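Local atomic coordinates of aspartate aminotransferase, cytoplasmic (PDB entry 6JPK), a protein that catalyses the pyridoxal 5'-phosphate-dependent transfer of an amino group from L-aspartate to 2-oxoglutarate, giving oxaloacetate and L-glutamate, as a cytoplasmic homodimer. Residues Ala82-Leu87 with Val100-Ser105; Ser107-Asn112 with Arg142-Lys147; Ala116-Thr121 with Ser282-Val287; Ser204-Leu209 with Val216-Ala221. The protein carries 1 engineered substitution. All coordinates share one frame; numbering follows the deposited sequence. Where two conformers were deposited one is given.

Contact 1. Residues Ala82-Leu87 with Val100-Ser105; sequences AAAEVL and VASMQS
Ala84 sets its single methyl over the hydroxyl of Ser102 and one branch of Val100, which rise from the same face of strand 100-106. Its CB lies 4.0 Å from Ser102 OG and 4.3 Å from Val100 CG1, so the touch is light, and only 64 Å² is buried in all. Alternation along the strand explains the pairing: Val100 and Ser102, two residues apart, both face the helix, while Ala101 and Met103 turn to the other side and pack on helix 274-289. Strand 100-106 is an outermost strand, within this chain, of the mixed sheet in the large domain of an aspartate aminotransferase, and helix 77-87 lies against one side of it. A small residue suits position 84, since here the backbones come as near as 7.3 Å between Ala84 CA and Ser102 CA. Ser102 OG, anti to its own carbonyl carbon (chi1 -59°), is hydrogen-bonded to ND1 of His268 on the adjacent strand 264-270, so the methyl meets a hydroxyl that already has a polar partner. The side chain of His268 also touches Ala84, Val100 and Leu87.

Contact 2. Residues Ser107-Asn112 with Arg142-Lys147; sequences SGTGAN and RTLWEK. With PO4 (phosphate ion), chain C.
Leu144 carries the apolar part of this contact, pushing its two methyls against helix 107-127. CG stands anti to the backbone N (chi1 180°), which carries the branched end towards that helix: CD1 lies 3.9 Å from Thr109 O and CD2 3.8 Å from Asn112 O. Thr109 CG2 and Asn112 CB border CD1 as well. A branched aliphatic residue fits because its methyls can pack on the backbone carbonyls and on CG2 and CB without needing a polar partner.

The polar bonds lie within each segment. Asn112 ND2 donates to Gly108 O at 2.9 Å from above the carbonyl plane, on the face opposite to that used by Asn112 N, so one oxygen receives two bonds; the same ND2 also reaches Asp219. Arg142 NH1 and Glu146 OE2 form a salt bridge within helix 140-147, away from the interface.

A phosphate ion, probably from the crystallisation liquor, is held by the backbone N-H groups of Gly108, 2.7 Å from N to O2, and Thr109, 2.9 Å from N to O1. Ser107 OG is modelled very close to O2, so its exact geometry is doubtful; Ser252, Arg263 and Tyr70 of the second subunit complete the site. N-H groups near the N-terminal end of a helix, joined by hydroxyls and an arginine, are characteristic of the cofactor-phosphate cup of fold-type I aminotransferases, consistent with Lys255, the probable cofactor-bearing lysine, lying nearby.

Contact 3. Residues Ala116-Thr121 with Ser282-Val287; sequences ASFIET and SQLCIV
Phe118 and Leu284 make the tight part of this helix-helix contact. Leu284 CD2 comes within 3.7 Å of Phe118 CB and 4.0 Å of its CG, nestling where the ring joins the backbone, and the two side chains cross at about a right angle. Phe118 CG is anti to the backbone N (chi1 175°), which extends the ring toward helix 274-289. A long aromatic side chain suits this place because its CE1 can reach on to Gln283 CB at 4.0 Å, the methylene lying at the ring edge near its plane. The axes of the two short helical segments approach to 10.1 Å at an angle of 115°.

The other end is looser and less buried: Ser117 CB faces Val287 CG1 at 4.1 Å, a single touch of small groups. Ser117 OG is bonded back to Phe113 O within its own helix, so the hydroxyl already has a partner while CB faces Val287. Gln283 bends at chi2 and leads its amide away to Glu10 O of the second subunit, while Phe6 and Ile9 of that subunit close over Phe118. An N-terminal segment of the partner chain laid over these helices is characteristic of the homodimeric aspartate aminotransferases, in which that segment reaches across the subunit interface.

Contact 4. Residues Ser204-Leu209 with Val216-Ala221; sequences SIFESL and VVFDIA
Phe206 and Phe218 both hold CG anti to the carbonyl carbon (chi1 -68° and -76°), and these like torsions swing two rings, one from the helix and one from the strand, into the space between helix 199-211 and the sheet. They meet at their far ends: Phe206 CE1 is 3.8 Å from Phe218 CZ, and Phe206 CZ lies at 4.0 Å from the same atom. Phe206 CE1 approaches the Phe218 ring at its edge, in the ring plane, and the side chains as a whole cross at about a right angle. Between these two segments only a corner of each ring is engaged, and long aromatic side chains suit these positions because Phe206 CA and Phe218 CA are 12.2 Å apart, a distance the pair bridges.

Nearer the turn that joins helix to strand, the gap narrows, with Leu209 CA and Val216 CA 8.0 Å apart, and aliphatic groups suffice. Leu209 CD1 rests on Val216 CG2 at 4.0 Å, again with the side chains crossed. All four residues are buried, as befits a purely apolar layer.

The helix is the connection in a beta-alpha-beta unit formed with strands 182-186 and 215-220. Leu209 reaches over to Phe183 and Leu185 of the first strand, Phe240 of helix 235-241 meets Phe206 edge-to-face, and Leu237 of the same helix packs on Phe218.

Following the chain, contact 1 closes a short loop between helix 77-87 and strand 100-106. That strand runs directly into helix 107-127, which serves both contact 2 and contact 3. Contact 2 closes onto helix 140-147 and contact 3 onto the distant helix 274-289, so their segments alternate and the two loops cross. Contact 4, a local closure of helix on strand, is nested inside the long loop of contact 3. Asn112 and Asp219 tie contact 2 to contact 4, Ala116 packs against Leu144 and Trp145 between contacts 2 and 3, and Met103 joins contact 1 to helix 274-289. Contacts 1 and 4 pack helices on the central sheet; contacts 2 and 3 join helices to one another beside the second subunit.

Contact 1. Residues Ala82-Leu87 with Val100-Ser105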
# COMPACT_ATOMS: atom_id res chain seq x y z
N ALA A 82 18.10 8.12 1.63
CA ALA A 82 18.02 9.51 1.18
C ALA A 82 16.83 10.25 1.80
O ALA A 82 16.92 11.45 2.08
CB ALA A 82 17.91 9.55 -0.35
N ALA A 83 15.71 9.56 2.00
CA ALA A 83 14.55 10.20 2.61
C ALA A 83 14.85 10.66 4.03
O ALA A 83 14.42 11.75 4.44
CB ALA A 83 13.36 9.23 2.61
N ALA A 84 15.58 9.84 4.79
CA ALA A 84 16.01 10.24 6.13
C ALA A 84 17.02 11.38 6.07
O ALA A 84 16.98 12.29 6.91
CB ALA A 84 16.61 9.03 6.85
N GLU A 85 17.96 11.33 5.12
CA GLU A 85 18.98 12.37 5.06
C GLU A 85 18.36 13.74 4.81
O GLU A 85 18.78 14.74 5.41
CB GLU A 85 20.01 12.03 3.97
CG GLU A 85 20.90 10.86 4.36
CD GLU A 85 21.86 10.41 3.26
OE1 GLU A 85 22.99 9.98 3.61
OE2 GLU A 85 21.50 10.48 2.06
N VAL A 86 17.34 13.83 3.94
CA VAL A 86 16.80 15.15 3.62
C VAL A 86 16.02 15.72 4.81
O VAL A 86 15.93 16.95 4.97
CB VAL A 86 15.96 15.11 2.33
CG1 VAL A 86 14.64 14.37 2.55
CG2 VAL A 86 15.70 16.54 1.79
N LEU A 87 15.49 14.85 5.69
CA LEU A 87 14.83 15.31 6.92
C LEU A 87 15.83 15.88 7.92
O LEU A 87 15.50 16.81 8.66
CB LEU A 87 14.08 14.16 7.60
CG LEU A 87 12.82 13.61 6.95
CD1 LEU A 87 12.28 12.44 7.76
CD2 LEU A 87 11.77 14.72 6.81
N VAL A 100 18.53 5.36 12.79
CA VAL A 100 17.21 5.62 12.20
C VAL A 100 16.72 4.33 11.55
O VAL A 100 17.38 3.78 10.66
CB VAL A 100 17.24 6.78 11.19
CG1 VAL A 100 15.84 7.07 10.65
CG2 VAL A 100 17.81 8.03 11.82
N ALA A 101 15.57 3.84 12.00
CA ALA A 101 14.87 2.73 11.35
C ALA A 101 13.89 3.33 10.36
O ALA A 101 12.96 4.03 10.75
CB ALA A 101 14.15 1.85 12.37
N SER A 102 14.11 3.09 9.07
CA SER A 102 13.32 3.71 8.00
C SER A 102 12.60 2.63 7.22
O SER A 102 13.21 1.66 6.78
CB SER A 102 14.21 4.54 7.06
OG SER A 102 14.89 5.57 7.78
N MET A 103 11.29 2.82 7.03
CA MET A 103 10.46 1.87 6.30
C MET A 103 9.73 2.64 5.21
O MET A 103 8.88 3.48 5.50
CB MET A 103 9.47 1.18 7.23
CG MET A 103 10.14 0.31 8.28
SD MET A 103 10.20 -1.41 7.72
CE MET A 103 8.45 -1.57 7.28
N GLN A 104 10.07 2.35 3.95
CA GLN A 104 9.30 2.90 2.85
C GLN A 104 7.85 2.46 3.00
O GLN A 104 7.58 1.29 3.31
CB GLN A 104 9.87 2.44 1.51
CG GLN A 104 9.10 2.93 0.29
CD GLN A 104 9.66 2.37 -1.00
OE1 GLN A 104 10.85 2.00 -1.08
NE2 GLN A 104 8.82 2.31 -2.02
N SER A 105 6.93 3.39 2.83
CA SER A 105 5.53 3.19 3.13
C SER A 105 4.68 3.61 1.93
O SER A 105 5.15 4.26 1.00
CB SER A 105 5.11 3.98 4.37
OG SER A 105 5.38 5.36 4.20

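Contact 2. Residues Ser107-Asn112 with Arg142-Lys147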
# COMPACT_ATOMS: atom_id res chain seq x y z
N SER A 107 3.02 6.03 1.00
CA SER A 107 2.93 7.47 1.24
C SER A 107 2.78 7.80 2.72
O SER A 107 3.07 6.97 3.59
CB SER A 107 1.78 8.08 0.43
OG SER A 107 2.10 9.41 0.01
N GLY A 108 2.34 9.03 3.01
CA GLY A 108 2.25 9.46 4.40
C GLY A 108 1.22 8.70 5.20
O GLY A 108 1.42 8.41 6.39
N THR A 109 0.09 8.35 4.58
CA THR A 109 -0.95 7.63 5.33
C THR A 109 -0.44 6.27 5.77
O THR A 109 -0.64 5.86 6.92
CB THR A 109 -2.21 7.50 4.48
OG1 THR A 109 -2.67 8.80 4.13
CG2 THR A 109 -3.31 6.78 5.29
N GLY A 110 0.21 5.54 4.86
CA GLY A 110 0.79 4.25 5.22
C GLY A 110 1.89 4.37 6.25
O GLY A 110 2.04 3.48 7.10
N ALA A 111 2.68 5.45 6.21
CA ALA A 111 3.66 5.67 7.28
C ALA A 111 2.96 5.85 8.63
O ALA A 111 3.38 5.27 9.64
CB ALA A 111 4.54 6.87 6.97
N ASN A 112 1.89 6.64 8.66
CA ASN A 112 1.13 6.81 9.89
C ASN A 112 0.54 5.48 10.35
O ASN A 112 0.50 5.19 11.56
CB ASN A 112 0.01 7.85 9.69
CG ASN A 112 0.52 9.29 9.84
OD1 ASN A 112 0.66 9.80 10.95
ND2 ASN A 112 0.80 9.96 8.71
N ARG A 142 -7.66 10.80 13.30
CA ARG A 142 -8.47 10.23 14.36
C ARG A 142 -8.88 8.79 14.04
O ARG A 142 -8.65 7.89 14.84
CB ARG A 142 -9.72 11.07 14.62
CG ARG A 142 -10.71 10.36 15.54
CD ARG A 142 -11.95 11.19 15.86
NE ARG A 142 -11.61 12.36 16.68
CZ ARG A 142 -11.55 12.38 18.01
NH1 ARG A 142 -11.80 11.28 18.73
NH2 ARG A 142 -11.25 13.51 18.63
N THR A 143 -9.47 8.57 12.86
CA THR A 143 -10.02 7.25 12.56
C THR A 143 -8.92 6.21 12.40
O THR A 143 -9.10 5.05 12.79
CB THR A 143 -10.89 7.29 11.29
OG1 THR A 143 -10.15 7.83 10.20
CG2 THR A 143 -12.12 8.15 11.52
N LEU A 144 -7.76 6.59 11.86
CA LEU A 144 -6.69 5.60 11.71
C LEU A 144 -6.26 5.05 13.07
O LEU A 144 -6.07 3.83 13.22
CB LEU A 144 -5.51 6.24 10.97
CG LEU A 144 -4.27 5.37 10.71
CD1 LEU A 144 -3.64 5.72 9.35
CD2 LEU A 144 -3.24 5.51 11.83
N TRP A 145 -6.13 5.93 14.07
CA TRP A 145 -5.69 5.49 15.39
C TRP A 145 -6.79 4.76 16.13
O TRP A 145 -6.53 3.74 16.78
CB TRP A 145 -5.20 6.69 16.22
CG TRP A 145 -3.81 7.12 15.84
CD1 TRP A 145 -3.45 7.93 14.80
CD2 TRP A 145 -2.59 6.77 16.50
NE1 TRP A 145 -2.09 8.09 14.77
CE2 TRP A 145 -1.53 7.38 15.80
CE3 TRP A 145 -2.29 5.98 17.62
CZ2 TRP A 145 -0.21 7.24 16.18
CZ3 TRP A 145 -0.96 5.84 17.99
CH2 TRP A 145 0.06 6.47 17.27
N GLU A 146 -8.03 5.27 16.06
CA GLU A 146 -9.16 4.58 16.69
C GLU A 146 -9.37 3.18 16.10
O GLU A 146 -9.68 2.24 16.84
CB GLU A 146 -10.44 5.41 16.55
CG GLU A 146 -10.53 6.64 17.47
CD GLU A 146 -11.76 7.53 17.21
OE1 GLU A 146 -12.44 7.34 16.18
OE2 GLU A 146 -12.04 8.42 18.06
N LYS A 147 -9.22 3.04 14.78
CA LYS A 147 -9.37 1.71 14.17
C LYS A 147 -8.34 0.73 14.69
O LYS A 147 -8.59 -0.48 14.72
CB LYS A 147 -9.26 1.78 12.64
CG LYS A 147 -10.35 2.55 11.91
CD LYS A 147 -11.75 2.07 12.22
CE LYS A 147 -12.74 2.73 11.26
NZ LYS A 147 -14.11 2.18 11.46
P PO4 C . -0.47 10.86 1.64
O1 PO4 C . -1.00 9.56 2.21
O2 PO4 C . 1.04 10.86 1.57
O3 PO4 C . -1.07 11.04 0.26
O4 PO4 C . -0.88 12.04 2.49
O HOH W 1 0.53 8.40 12.94

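Contact 3. Residues Ala116-Thr121 with Ser282-Val287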
# COMPACT_ATOMS: atom_id res chain seq x y z
N ALA A 116 1.47 3.86 13.97
CA ALA A 116 0.39 3.65 14.92
C ALA A 116 0.24 2.17 15.27
O ALA A 116 0.03 1.84 16.43
CB ALA A 116 -0.92 4.20 14.36
N SER A 117 0.33 1.28 14.27
CA SER A 117 0.30 -0.15 14.55
C SER A 117 1.42 -0.54 15.51
O SER A 117 1.18 -1.22 16.52
CB SER A 117 0.41 -0.97 13.27
OG SER A 117 -0.62 -0.66 12.36
N PHE A 118 2.64 -0.11 15.21
CA PHE A 118 3.75 -0.42 16.10
C PHE A 118 3.52 0.14 17.50
O PHE A 118 3.68 -0.56 18.51
CB PHE A 118 5.08 0.11 15.54
CG PHE A 118 6.22 -0.10 16.48
CD1 PHE A 118 6.85 -1.32 16.55
CD2 PHE A 118 6.59 0.90 17.37
CE1 PHE A 118 7.88 -1.54 17.45
CE2 PHE A 118 7.61 0.69 18.26
CZ PHE A 118 8.26 -0.54 18.31
N ILE A 119 3.14 1.42 17.58
CA ILE A 119 3.00 2.06 18.89
C ILE A 119 1.86 1.43 19.69
O ILE A 119 1.96 1.27 20.91
CB ILE A 119 2.81 3.58 18.71
CG1 ILE A 119 4.14 4.21 18.24
CG2 ILE A 119 2.36 4.24 20.02
CD1 ILE A 119 3.99 5.62 17.63
N GLU A 120 0.77 1.04 19.01
CA GLU A 120 -0.33 0.38 19.72
C GLU A 120 0.13 -0.93 20.35
O GLU A 120 -0.11 -1.18 21.53
CB GLU A 120 -1.51 0.15 18.77
CG GLU A 120 -2.77 -0.37 19.46
CD GLU A 120 -2.74 -1.87 19.75
OE1 GLU A 120 -3.30 -2.28 20.79
OE2 GLU A 120 -2.15 -2.63 18.96
N THR A 121 0.81 -1.78 19.57
CA THR A 121 1.22 -3.09 20.07
C THR A 121 2.29 -2.98 21.15
O THR A 121 2.21 -3.66 22.18
CB THR A 121 1.72 -3.96 18.90
OG1 THR A 121 0.64 -4.21 18.00
CG2 THR A 121 2.29 -5.29 19.40
N SER A 282 12.93 -4.66 13.02
CA SER A 282 12.49 -6.04 12.78
C SER A 282 10.99 -6.20 13.01
O SER A 282 10.32 -6.95 12.29
CB SER A 282 13.28 -7.00 13.68
OG SER A 282 12.93 -6.88 15.05
N GLN A 283 10.44 -5.49 14.01
CA GLN A 283 9.01 -5.58 14.28
C GLN A 283 8.19 -4.81 13.25
O GLN A 283 7.07 -5.22 12.93
CB GLN A 283 8.71 -5.05 15.68
CG GLN A 283 9.32 -5.90 16.77
CD GLN A 283 8.79 -7.32 16.76
OE1 GLN A 283 7.70 -7.59 16.24
NE2 GLN A 283 9.56 -8.24 17.34
N LEU A 284 8.72 -3.68 12.76
CA LEU A 284 8.04 -2.94 11.71
C LEU A 284 7.93 -3.77 10.43
O LEU A 284 6.94 -3.66 9.70
CB LEU A 284 8.78 -1.63 11.42
CG LEU A 284 8.76 -0.56 12.52
CD1 LEU A 284 9.75 0.52 12.18
CD2 LEU A 284 7.35 0.03 12.66
N CYS A 285 8.94 -4.59 10.16
CA CYS A 285 8.92 -5.48 9.00
C CYS A 285 7.82 -6.53 9.12
O CYS A 285 7.24 -6.94 8.10
CB CYS A 285 10.28 -6.16 8.81
SG CYS A 285 11.55 -5.02 8.17
N ILE A 286 7.53 -6.98 10.34
CA ILE A 286 6.43 -7.93 10.54
C ILE A 286 5.10 -7.29 10.17
O ILE A 286 4.28 -7.88 9.46
CB ILE A 286 6.42 -8.44 11.99
CG1 ILE A 286 7.66 -9.31 12.24
CG2 ILE A 286 5.13 -9.21 12.29
CD1 ILE A 286 7.76 -9.79 13.67
N VAL A 287 4.86 -6.05 10.63
CA VAL A 287 3.64 -5.35 10.24
C VAL A 287 3.56 -5.20 8.72
O VAL A 287 2.55 -5.54 8.10
CB VAL A 287 3.55 -3.99 10.95
CG1 VAL A 287 2.35 -3.19 10.42
CG2 VAL A 287 3.44 -4.19 12.46

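Contact 4. Residues Ser204-Leu209 with Val216-Ala221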
# COMPACT_ATOMS: atom_id res chain seq x y z
N SER A 204 8.91 26.19 23.76
CA SER A 204 8.09 26.00 24.94
C SER A 204 7.24 24.73 24.84
O SER A 204 7.04 24.02 25.83
CB SER A 204 7.22 27.24 25.14
OG SER A 204 6.18 27.00 26.07
N ILE A 205 6.74 24.41 23.64
CA ILE A 205 6.00 23.16 23.44
C ILE A 205 6.90 21.96 23.73
O ILE A 205 6.50 21.02 24.42
CB ILE A 205 5.42 23.10 22.01
CG1 ILE A 205 4.24 24.06 21.86
CG2 ILE A 205 4.98 21.69 21.66
CD1 ILE A 205 3.86 24.30 20.41
N PHE A 206 8.13 21.98 23.20
CA PHE A 206 9.06 20.87 23.44
C PHE A 206 9.37 20.72 24.92
O PHE A 206 9.41 19.59 25.44
CB PHE A 206 10.35 21.06 22.65
CG PHE A 206 10.18 20.96 21.16
CD1 PHE A 206 9.18 20.17 20.62
CD2 PHE A 206 11.03 21.65 20.30
CE1 PHE A 206 9.03 20.07 19.25
CE2 PHE A 206 10.89 21.56 18.93
CZ PHE A 206 9.88 20.76 18.40
N GLU A 207 9.58 21.84 25.62
CA GLU A 207 9.88 21.78 27.05
C GLU A 207 8.78 21.07 27.83
O GLU A 207 9.06 20.22 28.69
CB GLU A 207 10.08 23.20 27.60
CG GLU A 207 10.37 23.24 29.09
CD GLU A 207 9.45 24.18 29.86
OE1 GLU A 207 9.19 25.31 29.37
OE2 GLU A 207 8.97 23.80 30.96
N SER A 208 7.52 21.40 27.55
CA SER A 208 6.44 20.78 28.30
C SER A 208 6.23 19.32 27.89
O SER A 208 5.90 18.48 28.74
CB SER A 208 5.16 21.59 28.13
OG SER A 208 5.26 22.84 28.79
N LEU A 209 6.41 19.01 26.59
CA LEU A 209 6.33 17.61 26.16
C LEU A 209 7.36 16.75 26.88
O LEU A 209 7.06 15.62 27.29
CB LEU A 209 6.53 17.50 24.64
CG LEU A 209 5.41 17.97 23.70
CD1 LEU A 209 5.98 18.17 22.29
CD2 LEU A 209 4.27 16.97 23.66
N VAL A 216 6.56 11.46 21.14
CA VAL A 216 6.33 12.40 20.04
C VAL A 216 6.34 11.67 18.70
O VAL A 216 7.26 10.89 18.41
CB VAL A 216 7.39 13.52 20.06
CG1 VAL A 216 7.32 14.34 18.78
CG2 VAL A 216 7.16 14.43 21.29
N VAL A 217 5.31 11.93 17.89
CA VAL A 217 5.21 11.49 16.50
C VAL A 217 5.03 12.75 15.64
O VAL A 217 4.03 13.46 15.78
CB VAL A 217 4.03 10.52 16.27
CG1 VAL A 217 3.98 10.08 14.80
CG2 VAL A 217 4.10 9.34 17.22
N PHE A 218 6.01 13.03 14.79
CA PHE A 218 5.91 14.13 13.83
C PHE A 218 5.31 13.63 12.52
O PHE A 218 5.73 12.60 11.99
CB PHE A 218 7.28 14.74 13.52
CG PHE A 218 7.81 15.64 14.60
CD1 PHE A 218 7.32 16.92 14.76
CD2 PHE A 218 8.84 15.21 15.43
CE1 PHE A 218 7.83 17.76 15.74
CE2 PHE A 218 9.36 16.04 16.42
CZ PHE A 218 8.85 17.32 16.58
N ASP A 219 4.35 14.37 12.00
CA ASP A 219 3.86 14.18 10.64
C ASP A 219 4.46 15.29 9.78
O ASP A 219 4.25 16.47 10.06
CB ASP A 219 2.33 14.22 10.61
CG ASP A 219 1.75 13.61 9.33
OD1 ASP A 219 2.31 13.85 8.23
OD2 ASP A 219 0.73 12.90 9.42
N ILE A 220 5.24 14.92 8.76
CA ILE A 220 5.87 15.92 7.88
C ILE A 220 5.47 15.58 6.44
O ILE A 220 6.15 14.81 5.74
CB ILE A 220 7.39 16.01 8.08
CG1 ILE A 220 7.98 17.10 7.18
CG2 ILE A 220 8.10 14.67 7.89
CD1 ILE A 220 9.28 17.68 7.72
N ALA A 221 4.38 16.17 5.99
CA ALA A 221 3.86 15.95 4.65
C ALA A 221 4.20 17.06 3.66
O ALA A 221 3.93 16.90 2.47
CB ALA A 221 2.33 15.79 4.71